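Local coordinates for protein enterotoxin type A (Staphylococcus aureus, PDB 1DYQ) that acts as a superantigen and food-poisoning toxin, activating T cells by binding MHC class II molecules, through a zinc-dependent and a zinc-independent site, and T-cell receptors, at residues Ser44-Gln47 with Ile53-Lys56; Gly57-His62 with Gly90-Tyr95; Val70-Asp73 with Ile77-Lys80; Arg162-Gln165 with Asn169-Asn172. The protein carries 3 engineered substitutions. All coordinates share one frame; numbering follows the deposited sequence. Where two conformers were deposited one is given.

Contact 1. Residues Ser44-Gln47 with Ile53-Lys56; sequences SHDQ and ILFK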
loop_
_atom_site.group_PDB
_atom_site.type_symbol
_atom_site.label_atom_id
_atom_site.label_comp_id
_atom_site.label_asym_id
_atom_site.label_seq_id
_atom_site.Cartn_x
_atom_site.Cartn_y
_atom_site.Cartn_z
ATOM N N SER A 44 -17.848 10.146 5.124
ATOM C CA SER A 44 -18.044 10.123 6.554
ATOM C C SER A 44 -17.385 11.285 7.240
ATOM O O SER A 44 -16.341 11.793 6.812
ATOM C CB SER A 44 -17.509 8.791 7.147
ATOM O OG SER A 44 -17.735 8.878 8.590
ATOM N N HIS A 45 -18.007 11.813 8.301
ATOM C CA HIS A 45 -17.430 12.797 9.161
ATOM C C HIS A 45 -17.574 12.343 10.632
ATOM O O HIS A 45 -17.447 13.084 11.568
ATOM C CB HIS A 45 -17.899 14.226 8.977
ATOM C CG HIS A 45 -19.401 14.310 8.896
ATOM N ND1 HIS A 45 -20.114 13.944 7.821
ATOM C CD2 HIS A 45 -20.284 14.694 9.881
ATOM C CE1 HIS A 45 -21.418 14.063 8.062
ATOM N NE2 HIS A 45 -21.491 14.488 9.303
ATOM N N ASP A 46 -17.782 11.025 10.742
ATOM C CA ASP A 46 -17.771 10.363 12.023
ATOM C C ASP A 46 -16.287 10.126 12.415
ATOM O O ASP A 46 -15.544 9.664 11.530
ATOM C CB ASP A 46 -18.397 8.960 11.793
ATOM C CG ASP A 46 -19.138 8.445 12.976
ATOM O OD1 ASP A 46 -20.389 8.580 13.026
ATOM O OD2 ASP A 46 -18.484 7.936 13.920
ATOM N N GLN A 47 -15.890 10.585 13.556
ATOM C CA GLN A 47 -14.523 10.325 14.036
ATOM C C GLN A 47 -14.599 9.550 15.357
ATOM O O GLN A 47 -15.547 9.707 16.127
ATOM C CB GLN A 47 -13.750 11.607 14.221
ATOM C CG GLN A 47 -13.603 12.448 12.974
ATOM C CD GLN A 47 -12.699 13.637 13.143
ATOM O OE1 GLN A 47 -13.032 14.618 13.801
ATOM N NE2 GLN A 47 -11.526 13.575 12.503
ATOM N N ILE A 53 -11.212 8.647 10.344
ATOM C CA ILE A 53 -12.589 8.695 9.810
ATOM C C ILE A 53 -13.175 7.322 9.991
ATOM O O ILE A 53 -12.623 6.284 9.561
ATOM C CB ILE A 53 -12.663 9.128 8.340
ATOM C CG1 ILE A 53 -12.176 10.567 8.155
ATOM C CG2 ILE A 53 -14.150 9.037 7.891
ATOM C CD1 ILE A 53 -12.019 10.955 6.694
ATOM N N LEU A 54 -14.366 7.229 10.593
ATOM C CA LEU A 54 -15.069 6.022 10.824
ATOM C C LEU A 54 -16.227 5.794 9.875
ATOM O O LEU A 54 -17.112 6.650 9.778
ATOM C CB LEU A 54 -15.589 6.000 12.302
ATOM C CG LEU A 54 -16.379 4.741 12.647
ATOM C CD1 LEU A 54 -15.498 3.499 12.618
ATOM C CD2 LEU A 54 -17.006 4.902 14.047
ATOM N N PHE A 55 -16.160 4.756 9.075
ATOM C CA PHE A 55 -17.224 4.365 8.161
ATOM C C PHE A 55 -18.075 3.291 8.813
ATOM O O PHE A 55 -17.789 2.096 8.812
ATOM C CB PHE A 55 -16.689 3.915 6.801
ATOM C CG PHE A 55 -16.010 5.002 6.019
ATOM C CD1 PHE A 55 -14.662 5.271 6.207
ATOM C CD2 PHE A 55 -16.711 5.763 5.092
ATOM C CE1 PHE A 55 -14.037 6.292 5.512
ATOM C CE2 PHE A 55 -16.081 6.775 4.390
ATOM C CZ PHE A 55 -14.755 7.046 4.589
ATOM N N LYS A 56 -19.143 3.757 9.493
ATOM C CA LYS A 56 -20.028 2.865 10.213
ATOM C C LYS A 56 -20.841 1.971 9.299
ATOM O O LYS A 56 -21.285 2.430 8.235
ATOM C CB LYS A 56 -21.006 3.713 11.072
ATOM C CG LYS A 56 -20.367 4.235 12.350
ATOM C CD LYS A 56 -21.251 5.336 12.972
ATOM C CE LYS A 56 -20.900 5.496 14.448
ATOM N NZ LYS A 56 -21.311 6.817 14.982
#
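An ST turn headed by Ser44, in the loop between strands 36-39 and 52-55 of the OB-fold domain, grips the outer edge of the second strand at Leu54. The turn closes where Asp46 N donates to Ser44 OG over 3.0 Å. The same hydroxyl donates to Leu54 O, 2.6 Å from Ser44 OG, and is therefore held by two bonds. A chi1 of 179°, which sets OG beside the carbonyl carbon, brings the hydroxyl to Leu54 O, where it stands above the plane of the Leu54 carbonyl. One step further, Leu54 N donates to Asp46 O over 2.9 Å in an almost straight bond, 178° at the hydrogen. The loop thus satisfies both backbone polar groups of Leu54, while Ile53 and Phe55 direct theirs to Val70 and Leu68 of strand 67-71.

Carbon contacts fill in around the polar core. Ser44 CB lies over one face of the Phe55 ring, toward its rim, in a CH-pi contact 4.0 Å from the centroid. It also presses on Ile53 CG2 at 3.4 Å, tighter than ordinary van der Waals packing. Asp46 runs alongside Leu54, and the extended Lys56 chain crosses the Asp46 side chain at about a right angle. Lys56 NZ forms a salt bridge to Asp46 OD1 at 2.8 Å on its syn side, but Asp46 has two conformers, so the bridge may be only partly occupied. The whole illustrates an ST turn laid against the outermost strand of an OB-type sheet.

Contact 2. Residues Gly57-His62 with Gly90-Tyr95; sequences GFFTDH and GAYAGY. Engineered in segment 90-95: Ala93 (natural residue Tyr). With SO4 (sulfate ion), chain C.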
loop_
_atom_site.group_PDB
_atom_site.type_symbol
_atom_site.label_atom_id
_atom_site.label_comp_id
_atom_site.label_asym_id
_atom_site.label_seq_id
_atom_site.Cartn_x
_atom_site.Cartn_y
_atom_site.Cartn_z
ATOM N N GLY A 57 -20.837 0.662 9.556
ATOM C CA GLY A 57 -21.570 -0.257 8.681
ATOM C C GLY A 57 -21.008 -0.361 7.291
ATOM O O GLY A 57 -21.688 -0.701 6.323
ATOM N N PHE A 58 -19.685 -0.113 7.155
ATOM C CA PHE A 58 -19.044 -0.238 5.845
ATOM C C PHE A 58 -19.135 -1.645 5.298
ATOM O O PHE A 58 -19.200 -1.839 4.056
ATOM C CB PHE A 58 -17.557 0.159 6.061
ATOM C CG PHE A 58 -16.763 0.092 4.775
ATOM C CD1 PHE A 58 -16.794 1.156 3.898
ATOM C CD2 PHE A 58 -16.046 -1.041 4.449
ATOM C CE1 PHE A 58 -16.096 1.111 2.701
ATOM C CE2 PHE A 58 -15.349 -1.094 3.240
ATOM C CZ PHE A 58 -15.392 -0.023 2.371
ATOM N N PHE A 59 -19.037 -2.653 6.155
ATOM C CA PHE A 59 -19.045 -4.044 5.731
ATOM C C PHE A 59 -20.444 -4.659 5.932
ATOM O O PHE A 59 -20.957 -4.607 7.048
ATOM C CB PHE A 59 -18.047 -4.859 6.548
ATOM C CG PHE A 59 -16.620 -4.411 6.403
ATOM C CD1 PHE A 59 -15.919 -4.761 5.260
ATOM C CD2 PHE A 59 -15.983 -3.697 7.390
ATOM C CE1 PHE A 59 -14.603 -4.346 5.087
ATOM C CE2 PHE A 59 -14.674 -3.260 7.222
ATOM C CZ PHE A 59 -13.984 -3.618 6.076
ATOM N N THR A 60 -20.970 -5.257 4.881
ATOM C CA THR A 60 -22.297 -5.898 5.035
ATOM C C THR A 60 -22.181 -7.399 5.037
ATOM O O THR A 60 -23.136 -8.098 5.432
ATOM C CB THR A 60 -23.255 -5.445 3.919
ATOM O OG1 THR A 60 -22.676 -5.736 2.645
ATOM C CG2 THR A 60 -23.536 -3.956 4.028
ATOM N N ASP A 61 -21.060 -7.952 4.581
ATOM C CA ASP A 61 -20.949 -9.413 4.497
ATOM C C ASP A 61 -19.607 -9.935 4.925
ATOM O O ASP A 61 -19.156 -10.989 4.486
ATOM N N HIS A 62 -18.972 -9.226 5.875
ATOM C CA HIS A 62 -17.679 -9.686 6.385
ATOM C C HIS A 62 -17.867 -10.599 7.581
ATOM O O HIS A 62 -18.733 -10.317 8.428
ATOM C CB HIS A 62 -16.811 -8.461 6.755
ATOM C CG HIS A 62 -15.383 -8.904 6.961
ATOM N ND1 HIS A 62 -14.932 -9.503 8.093
ATOM C CD2 HIS A 62 -14.333 -8.844 6.096
ATOM C CE1 HIS A 62 -13.639 -9.793 7.965
ATOM N NE2 HIS A 62 -13.263 -9.398 6.756
ATOM N N GLY A 90 -7.298 0.458 -0.002
ATOM C CA GLY A 90 -6.267 0.173 1.010
ATOM C C GLY A 90 -6.522 -1.180 1.662
ATOM O O GLY A 90 -7.624 -1.721 1.557
ATOM N N ALA A 91 -5.513 -1.691 2.344
ATOM C CA ALA A 91 -5.644 -3.008 2.979
ATOM C C ALA A 91 -6.081 -2.765 4.439
ATOM O O ALA A 91 -5.415 -2.047 5.162
ATOM C CB ALA A 91 -4.239 -3.659 3.019
ATOM N N TYR A 92 -7.102 -3.521 4.842
ATOM C CA TYR A 92 -7.600 -3.334 6.226
ATOM C C TYR A 92 -7.434 -4.600 7.038
ATOM O O TYR A 92 -7.353 -5.701 6.523
ATOM C CB TYR A 92 -9.088 -2.935 6.182
ATOM C CG TYR A 92 -10.024 -3.963 5.600
ATOM C CD1 TYR A 92 -10.448 -5.070 6.326
ATOM C CD2 TYR A 92 -10.445 -3.879 4.268
ATOM C CE1 TYR A 92 -11.244 -6.038 5.780
ATOM C CE2 TYR A 92 -11.273 -4.843 3.713
ATOM C CZ TYR A 92 -11.678 -5.923 4.472
ATOM O OH TYR A 92 -12.482 -6.881 3.916
ATOM N N ALA A 93 -7.431 -4.412 8.373
ATOM C CA ALA A 93 -7.425 -5.596 9.266
ATOM C C ALA A 93 -7.659 -5.078 10.697
ATOM O O ALA A 93 -7.250 -4.006 11.038
ATOM C CB ALA A 93 -6.030 -6.251 9.250
ATOM N N GLY A 94 -8.254 -5.971 11.525
ATOM C CA GLY A 94 -8.394 -5.623 12.932
ATOM C C GLY A 94 -7.034 -5.432 13.599
ATOM O O GLY A 94 -6.872 -4.653 14.500
ATOM N N TYR A 95 -6.021 -6.207 13.109
ATOM C CA TYR A 95 -4.701 -6.151 13.694
ATOM C C TYR A 95 -3.998 -4.834 13.432
ATOM O O TYR A 95 -2.984 -4.533 14.107
ATOM C CB TYR A 95 -3.834 -7.359 13.336
ATOM C CG TYR A 95 -3.489 -7.549 11.886
ATOM C CD1 TYR A 95 -2.556 -6.699 11.275
ATOM C CD2 TYR A 95 -4.063 -8.544 11.129
ATOM C CE1 TYR A 95 -2.254 -6.857 9.932
ATOM C CE2 TYR A 95 -3.755 -8.726 9.781
ATOM C CZ TYR A 95 -2.840 -7.847 9.207
ATOM O OH TYR A 95 -2.530 -7.995 7.877
HETATM S S SO4 C . -7.949 -9.562 13.277
HETATM O O1 SO4 C . -7.646 -10.977 13.088
HETATM O O2 SO4 C . -9.366 -9.180 12.999
HETATM O O3 SO4 C . -7.092 -8.727 12.275
HETATM O O4 SO4 C . -7.496 -9.077 14.633
#
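The rings of Phe59 and Tyr92 come from opposite directions and meet edge to face, with the phenylalanine supplying the edge and the tyrosine the face. Their planes are inclined at 56° and their centroids lie 4.7 Å apart. Phe59 CZ stands over the middle of the tyrosine ring, 3.5 Å above its plane, and the closest pair is Phe59 CE1 to Tyr92 CZ at 3.4 Å. Tyr92 adopts chi1 63°, its CG between the backbone N and the carbonyl carbon, which sends the ring across to the 57-62 loop. His62 approaches the hydroxyl end of the same ring obliquely, its CD2 lying 3.5 Å from Tyr92 OH and its NE2 near the plane of the tyrosine at the edge. The polar atoms of the imidazole look elsewhere: ND1 accepts from Trp64 N and NE2 has a weak bond to Glu35; the ring itself stacks with Tyr65. Phe58 CD2 covers a face of Phe59 from within the loop.

Beyond Tyr92, the engineered Ala93 sets its CB over the centre of the Tyr95 ring. A sulfate, probably a crystallisation additive, accepts from Tyr95 N (2.9 Å to sulfate O3) and is also bonded by Tyr65 OH. Phe59, His62 and Tyr92 together make an aromatic cluster between the loop after strand 52-55 and the end of strand 86-91 in the OB-fold domain.

Contact 3. Residues Val70-Asp73 with Ile77-Lys80; sequences VRFD and IVDK. Engineered in segment 70-73: Arg71 (natural residue Asp).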
loop_
_atom_site.group_PDB
_atom_site.type_symbol
_atom_site.label_atom_id
_atom_site.label_comp_id
_atom_site.label_asym_id
_atom_site.label_seq_id
_atom_site.Cartn_x
_atom_site.Cartn_y
_atom_site.Cartn_z
ATOM N N VAL A 70 -10.486 4.484 9.282
ATOM C CA VAL A 70 -9.300 4.935 8.516
ATOM C C VAL A 70 -8.457 5.789 9.407
ATOM O O VAL A 70 -8.955 6.759 10.044
ATOM C CB VAL A 70 -9.696 5.682 7.243
ATOM C CG1 VAL A 70 -8.429 6.080 6.463
ATOM C CG2 VAL A 70 -10.609 4.839 6.376
ATOM N N ARG A 71 -7.167 5.518 9.531
ATOM C CA ARG A 71 -6.245 6.186 10.398
ATOM C C ARG A 71 -5.244 7.069 9.617
ATOM O O ARG A 71 -4.784 6.586 8.562
ATOM C CB ARG A 71 -5.424 5.184 11.239
ATOM C CG ARG A 71 -6.274 4.212 12.043
ATOM C CD ARG A 71 -5.412 3.225 12.873
ATOM N NE ARG A 71 -4.575 3.946 13.806
ATOM C CZ ARG A 71 -3.578 3.459 14.527
ATOM N NH1 ARG A 71 -3.245 2.189 14.463
ATOM N NH2 ARG A 71 -2.881 4.296 15.319
ATOM N N PHE A 72 -5.079 8.273 10.040
ATOM C CA PHE A 72 -4.155 9.213 9.375
ATOM C C PHE A 72 -3.111 9.719 10.363
ATOM O O PHE A 72 -3.284 9.730 11.577
ATOM C CB PHE A 72 -4.965 10.394 8.825
ATOM C CG PHE A 72 -6.053 10.050 7.884
ATOM C CD1 PHE A 72 -5.813 9.827 6.519
ATOM C CD2 PHE A 72 -7.361 9.878 8.323
ATOM C CE1 PHE A 72 -6.838 9.517 5.656
ATOM C CE2 PHE A 72 -8.388 9.564 7.465
ATOM C CZ PHE A 72 -8.139 9.405 6.111
ATOM N N ASP A 73 -2.044 10.323 9.808
ATOM C CA ASP A 73 -0.959 10.831 10.606
ATOM C C ASP A 73 -1.309 12.109 11.365
ATOM O O ASP A 73 -0.653 12.349 12.402
ATOM C CB ASP A 73 0.252 11.198 9.709
ATOM C CG ASP A 73 1.198 10.102 9.421
ATOM O OD1 ASP A 73 1.121 8.980 9.934
ATOM O OD2 ASP A 73 2.117 10.356 8.541
ATOM N N ILE A 77 -4.201 16.131 7.499
ATOM C CA ILE A 77 -4.529 15.088 6.550
ATOM C C ILE A 77 -5.981 14.642 6.683
ATOM O O ILE A 77 -6.702 14.609 5.690
ATOM C CB ILE A 77 -3.583 13.885 6.643
ATOM C CG1 ILE A 77 -2.163 14.309 6.255
ATOM C CG2 ILE A 77 -4.064 12.755 5.735
ATOM C CD1 ILE A 77 -1.124 13.266 6.639
ATOM N N VAL A 78 -6.427 14.384 7.923
ATOM C CA VAL A 78 -7.816 13.949 8.089
ATOM C C VAL A 78 -8.775 15.050 7.652
ATOM O O VAL A 78 -9.767 14.741 6.970
ATOM C CB VAL A 78 -8.125 13.413 9.481
ATOM C CG1 VAL A 78 -8.040 14.432 10.575
ATOM C CG2 VAL A 78 -9.530 12.760 9.463
ATOM N N ASP A 79 -8.440 16.304 7.906
ATOM C CA ASP A 79 -9.283 17.423 7.467
ATOM C C ASP A 79 -9.428 17.535 5.975
ATOM O O ASP A 79 -10.484 18.066 5.493
ATOM C CB ASP A 79 -8.813 18.742 8.073
ATOM C CG ASP A 79 -9.121 18.883 9.544
ATOM O OD1 ASP A 79 -9.877 18.048 10.091
ATOM O OD2 ASP A 79 -8.577 19.814 10.171
ATOM N N LYS A 80 -8.555 16.984 5.153
ATOM C CA LYS A 80 -8.703 16.993 3.710
ATOM C C LYS A 80 -9.903 16.163 3.257
ATOM O O LYS A 80 -10.463 16.353 2.178
ATOM C CB LYS A 80 -7.462 16.414 3.008
ATOM C CG LYS A 80 -6.266 17.305 2.877
ATOM C CD LYS A 80 -5.220 16.671 1.929
ATOM C CE LYS A 80 -4.304 15.753 2.711
ATOM N NZ LYS A 80 -2.883 15.842 2.253
#
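Phe72 and Val78 bring their CA atoms to 6.1 Å, the closest backbone approach where the chain runs from strand 67-71 into helix 75-81, and segments 70-73 and 77-80 face each other across a short connection. Inside the helical segment Lys80 N bonds to Ile77 O, and Ile77 N in turn is bonded to the side chain of Ser74 in the connection.

Across the gap the contact is apolar, and Phe72 carries it. With CG anti to the carbonyl carbon (chi1 -57°), its ring is turned to the helix, and the Phe72 and Val78 side chains cross at about a right angle. Val78 CA lies over one face of the ring, 4.1 Å above the plane and toward the rim, while Val78 CG2 touches Phe72 CD2 at 3.8 Å. The other ortho carbon, Phe72 CD1, meets Ile77 CG2 at 3.5 Å. This is the helix that the OB fold inserts between its third and fourth strands to plug one end of the barrel, and Phe72 links this helix to the sheet, touching Ile53 on strand 52-55 and Val112 on strand 105-114. At the margin Ile77 extends its other branch, placing CD1 3.9 Å from Asp73 CB. The carboxylate of Asp73 is engaged elsewhere, in a salt bridge from OD1 to Arg215 NE.

Contact 4. Residues Arg162-Gln165 with Asn169-Asn172; sequences RYLQ and NLYN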
loop_
_atom_site.group_PDB
_atom_site.type_symbol
_atom_site.label_atom_id
_atom_site.label_comp_id
_atom_site.label_asym_id
_atom_site.label_seq_id
_atom_site.Cartn_x
_atom_site.Cartn_y
_atom_site.Cartn_z
ATOM N N ARG A 162 2.050 -7.275 -5.048
ATOM C CA ARG A 162 1.308 -8.497 -5.272
ATOM C C ARG A 162 1.907 -9.251 -6.490
ATOM O O ARG A 162 2.174 -10.427 -6.387
ATOM C CB ARG A 162 -0.176 -8.263 -5.539
ATOM C CG ARG A 162 -0.953 -9.550 -5.805
ATOM C CD ARG A 162 -2.468 -9.261 -5.903
ATOM N NE ARG A 162 -2.958 -8.995 -4.551
ATOM C CZ ARG A 162 -3.189 -9.906 -3.629
ATOM N NH1 ARG A 162 -3.041 -11.190 -3.862
ATOM N NH2 ARG A 162 -3.542 -9.494 -2.400
ATOM N N TYR A 163 2.263 -8.441 -7.493
ATOM C CA TYR A 163 2.930 -9.039 -8.684
ATOM C C TYR A 163 4.312 -9.533 -8.309
ATOM O O TYR A 163 4.689 -10.648 -8.781
ATOM C CB TYR A 163 3.010 -7.964 -9.778
ATOM C CG TYR A 163 3.877 -8.414 -10.965
ATOM C CD1 TYR A 163 3.397 -9.317 -11.877
ATOM C CD2 TYR A 163 5.162 -7.909 -11.070
ATOM C CE1 TYR A 163 4.203 -9.726 -12.947
ATOM C CE2 TYR A 163 5.981 -8.342 -12.129
ATOM C CZ TYR A 163 5.476 -9.224 -13.037
ATOM O OH TYR A 163 6.278 -9.619 -14.109
ATOM N N LEU A 164 5.067 -8.834 -7.494
ATOM C CA LEU A 164 6.404 -9.307 -7.110
ATOM C C LEU A 164 6.307 -10.623 -6.370
ATOM O O LEU A 164 7.172 -11.487 -6.510
ATOM C CB LEU A 164 7.188 -8.284 -6.333
ATOM C CG LEU A 164 7.452 -6.940 -7.032
ATOM C CD1 LEU A 164 8.212 -5.990 -6.144
ATOM C CD2 LEU A 164 8.206 -7.196 -8.362
ATOM N N GLN A 165 5.290 -10.775 -5.518
ATOM C CA GLN A 165 5.121 -12.079 -4.845
ATOM C C GLN A 165 4.789 -13.156 -5.845
ATOM O O GLN A 165 5.385 -14.260 -5.801
ATOM C CB GLN A 165 3.981 -11.931 -3.784
ATOM C CG GLN A 165 3.805 -13.239 -2.995
ATOM C CD GLN A 165 5.049 -13.581 -2.196
ATOM O OE1 GLN A 165 5.727 -12.770 -1.607
ATOM N NE2 GLN A 165 5.353 -14.897 -2.210
ATOM N N ASN A 169 8.205 -14.584 -6.025
ATOM C CA ASN A 169 8.150 -15.146 -4.662
ATOM C C ASN A 169 8.876 -14.271 -3.673
ATOM O O ASN A 169 9.563 -14.689 -2.744
ATOM C CB ASN A 169 8.751 -16.572 -4.639
ATOM C CG ASN A 169 8.051 -17.496 -5.590
ATOM O OD1 ASN A 169 6.840 -17.522 -5.714
ATOM N ND2 ASN A 169 8.849 -18.317 -6.304
ATOM N N LEU A 170 8.629 -12.948 -3.732
ATOM C CA LEU A 170 9.371 -11.969 -2.983
ATOM C C LEU A 170 9.492 -12.208 -1.497
ATOM O O LEU A 170 10.539 -12.070 -0.862
ATOM C CB LEU A 170 8.728 -10.576 -3.241
ATOM C CG LEU A 170 9.400 -9.408 -2.581
ATOM C CD1 LEU A 170 10.799 -9.122 -3.152
ATOM C CD2 LEU A 170 8.536 -8.144 -2.724
ATOM N N TYR A 171 8.334 -12.555 -0.879
ATOM C CA TYR A 171 8.308 -12.743 0.563
ATOM C C TYR A 171 8.199 -14.182 0.971
ATOM O O TYR A 171 7.833 -14.500 2.111
ATOM C CB TYR A 171 7.247 -11.838 1.192
ATOM C CG TYR A 171 7.480 -10.355 1.007
ATOM C CD1 TYR A 171 8.672 -9.749 1.376
ATOM C CD2 TYR A 171 6.484 -9.563 0.435
ATOM C CE1 TYR A 171 8.876 -8.382 1.203
ATOM C CE2 TYR A 171 6.676 -8.193 0.282
ATOM C CZ TYR A 171 7.863 -7.622 0.661
ATOM O OH TYR A 171 8.063 -6.271 0.492
ATOM N N ASN A 172 8.576 -15.093 0.054
ATOM C CA ASN A 172 8.719 -16.501 0.420
ATOM C C ASN A 172 10.049 -16.701 1.139
ATOM O O ASN A 172 11.005 -15.943 0.939
ATOM C CB ASN A 172 8.713 -17.416 -0.813
ATOM C CG ASN A 172 7.328 -17.809 -1.242
ATOM O OD1 ASN A 172 6.352 -17.175 -0.789
ATOM N ND2 ASN A 172 7.198 -18.804 -2.103
HETATM O O HOH W 1 4.414 -16.804 -3.935
#
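Gln165 and Tyr171 share the strongest bond here: Tyr171 N donates to Gln165 OE1 over 2.7 Å, the donor tilted 19° from the carbonyl plane of the amide. The amide nitrogen works in the other direction, giving a weak bond from Gln165 NE2 to Asn172 OD1 (2.9 Å) and a better one to a water that may also donate to Asn169 OD1. Asn172 OD1 also accepts from Lys28 NZ, and its ND2 bonds Phe176 O. The bend at chi2 (63°) turns the glutamine amide toward the turn that follows the helix, and partners on both ends fix its rotation. Two backbone bonds are weak, Asn169 N to Gln165 O through its bent angle and Leu170 N to Leu164 O through its length. Asn169, with positive phi, ends the helix and starts a type I turn closed by Asn172 N to Asn169 O at 3.0 Å.

Packing follows outside this polar knot. Leu164 and Leu170 lie side by side, CB of the first 3.9 Å from CD2 of the second, and Leu170 CD2 also covers a face of the Tyr171 ring. Helix 23-32 closes over the site, with Lys28 and Tyr32 against Gln165, and Leu27 and Tyr31 against Tyr171, so the C-terminal end of beta-grasp helix 153-168 packs against it.

How the contacts relate
From the N terminus, contact 1 comes first: its short loop carries the chain from strand 36-39 to the outermost strand, 52-55. Contact 2 opens directly afterwards at residue 57 and does not close until residues 90-95, spanning strand 67-71, helix 75-81 and strand 86-91. Contact 3 lies wholly within that span, closing the short connection from strand 67-71 into helix 75-81. It also meets contact 1 directly, because strands 52-55 and 67-71 are neighbours and Ile53 and Gln47 both pack on Val78. Contact 4 follows in series in the beta-grasp domain, its centre about 34 Å from that of contact 1 and on the opposite side of the molecule.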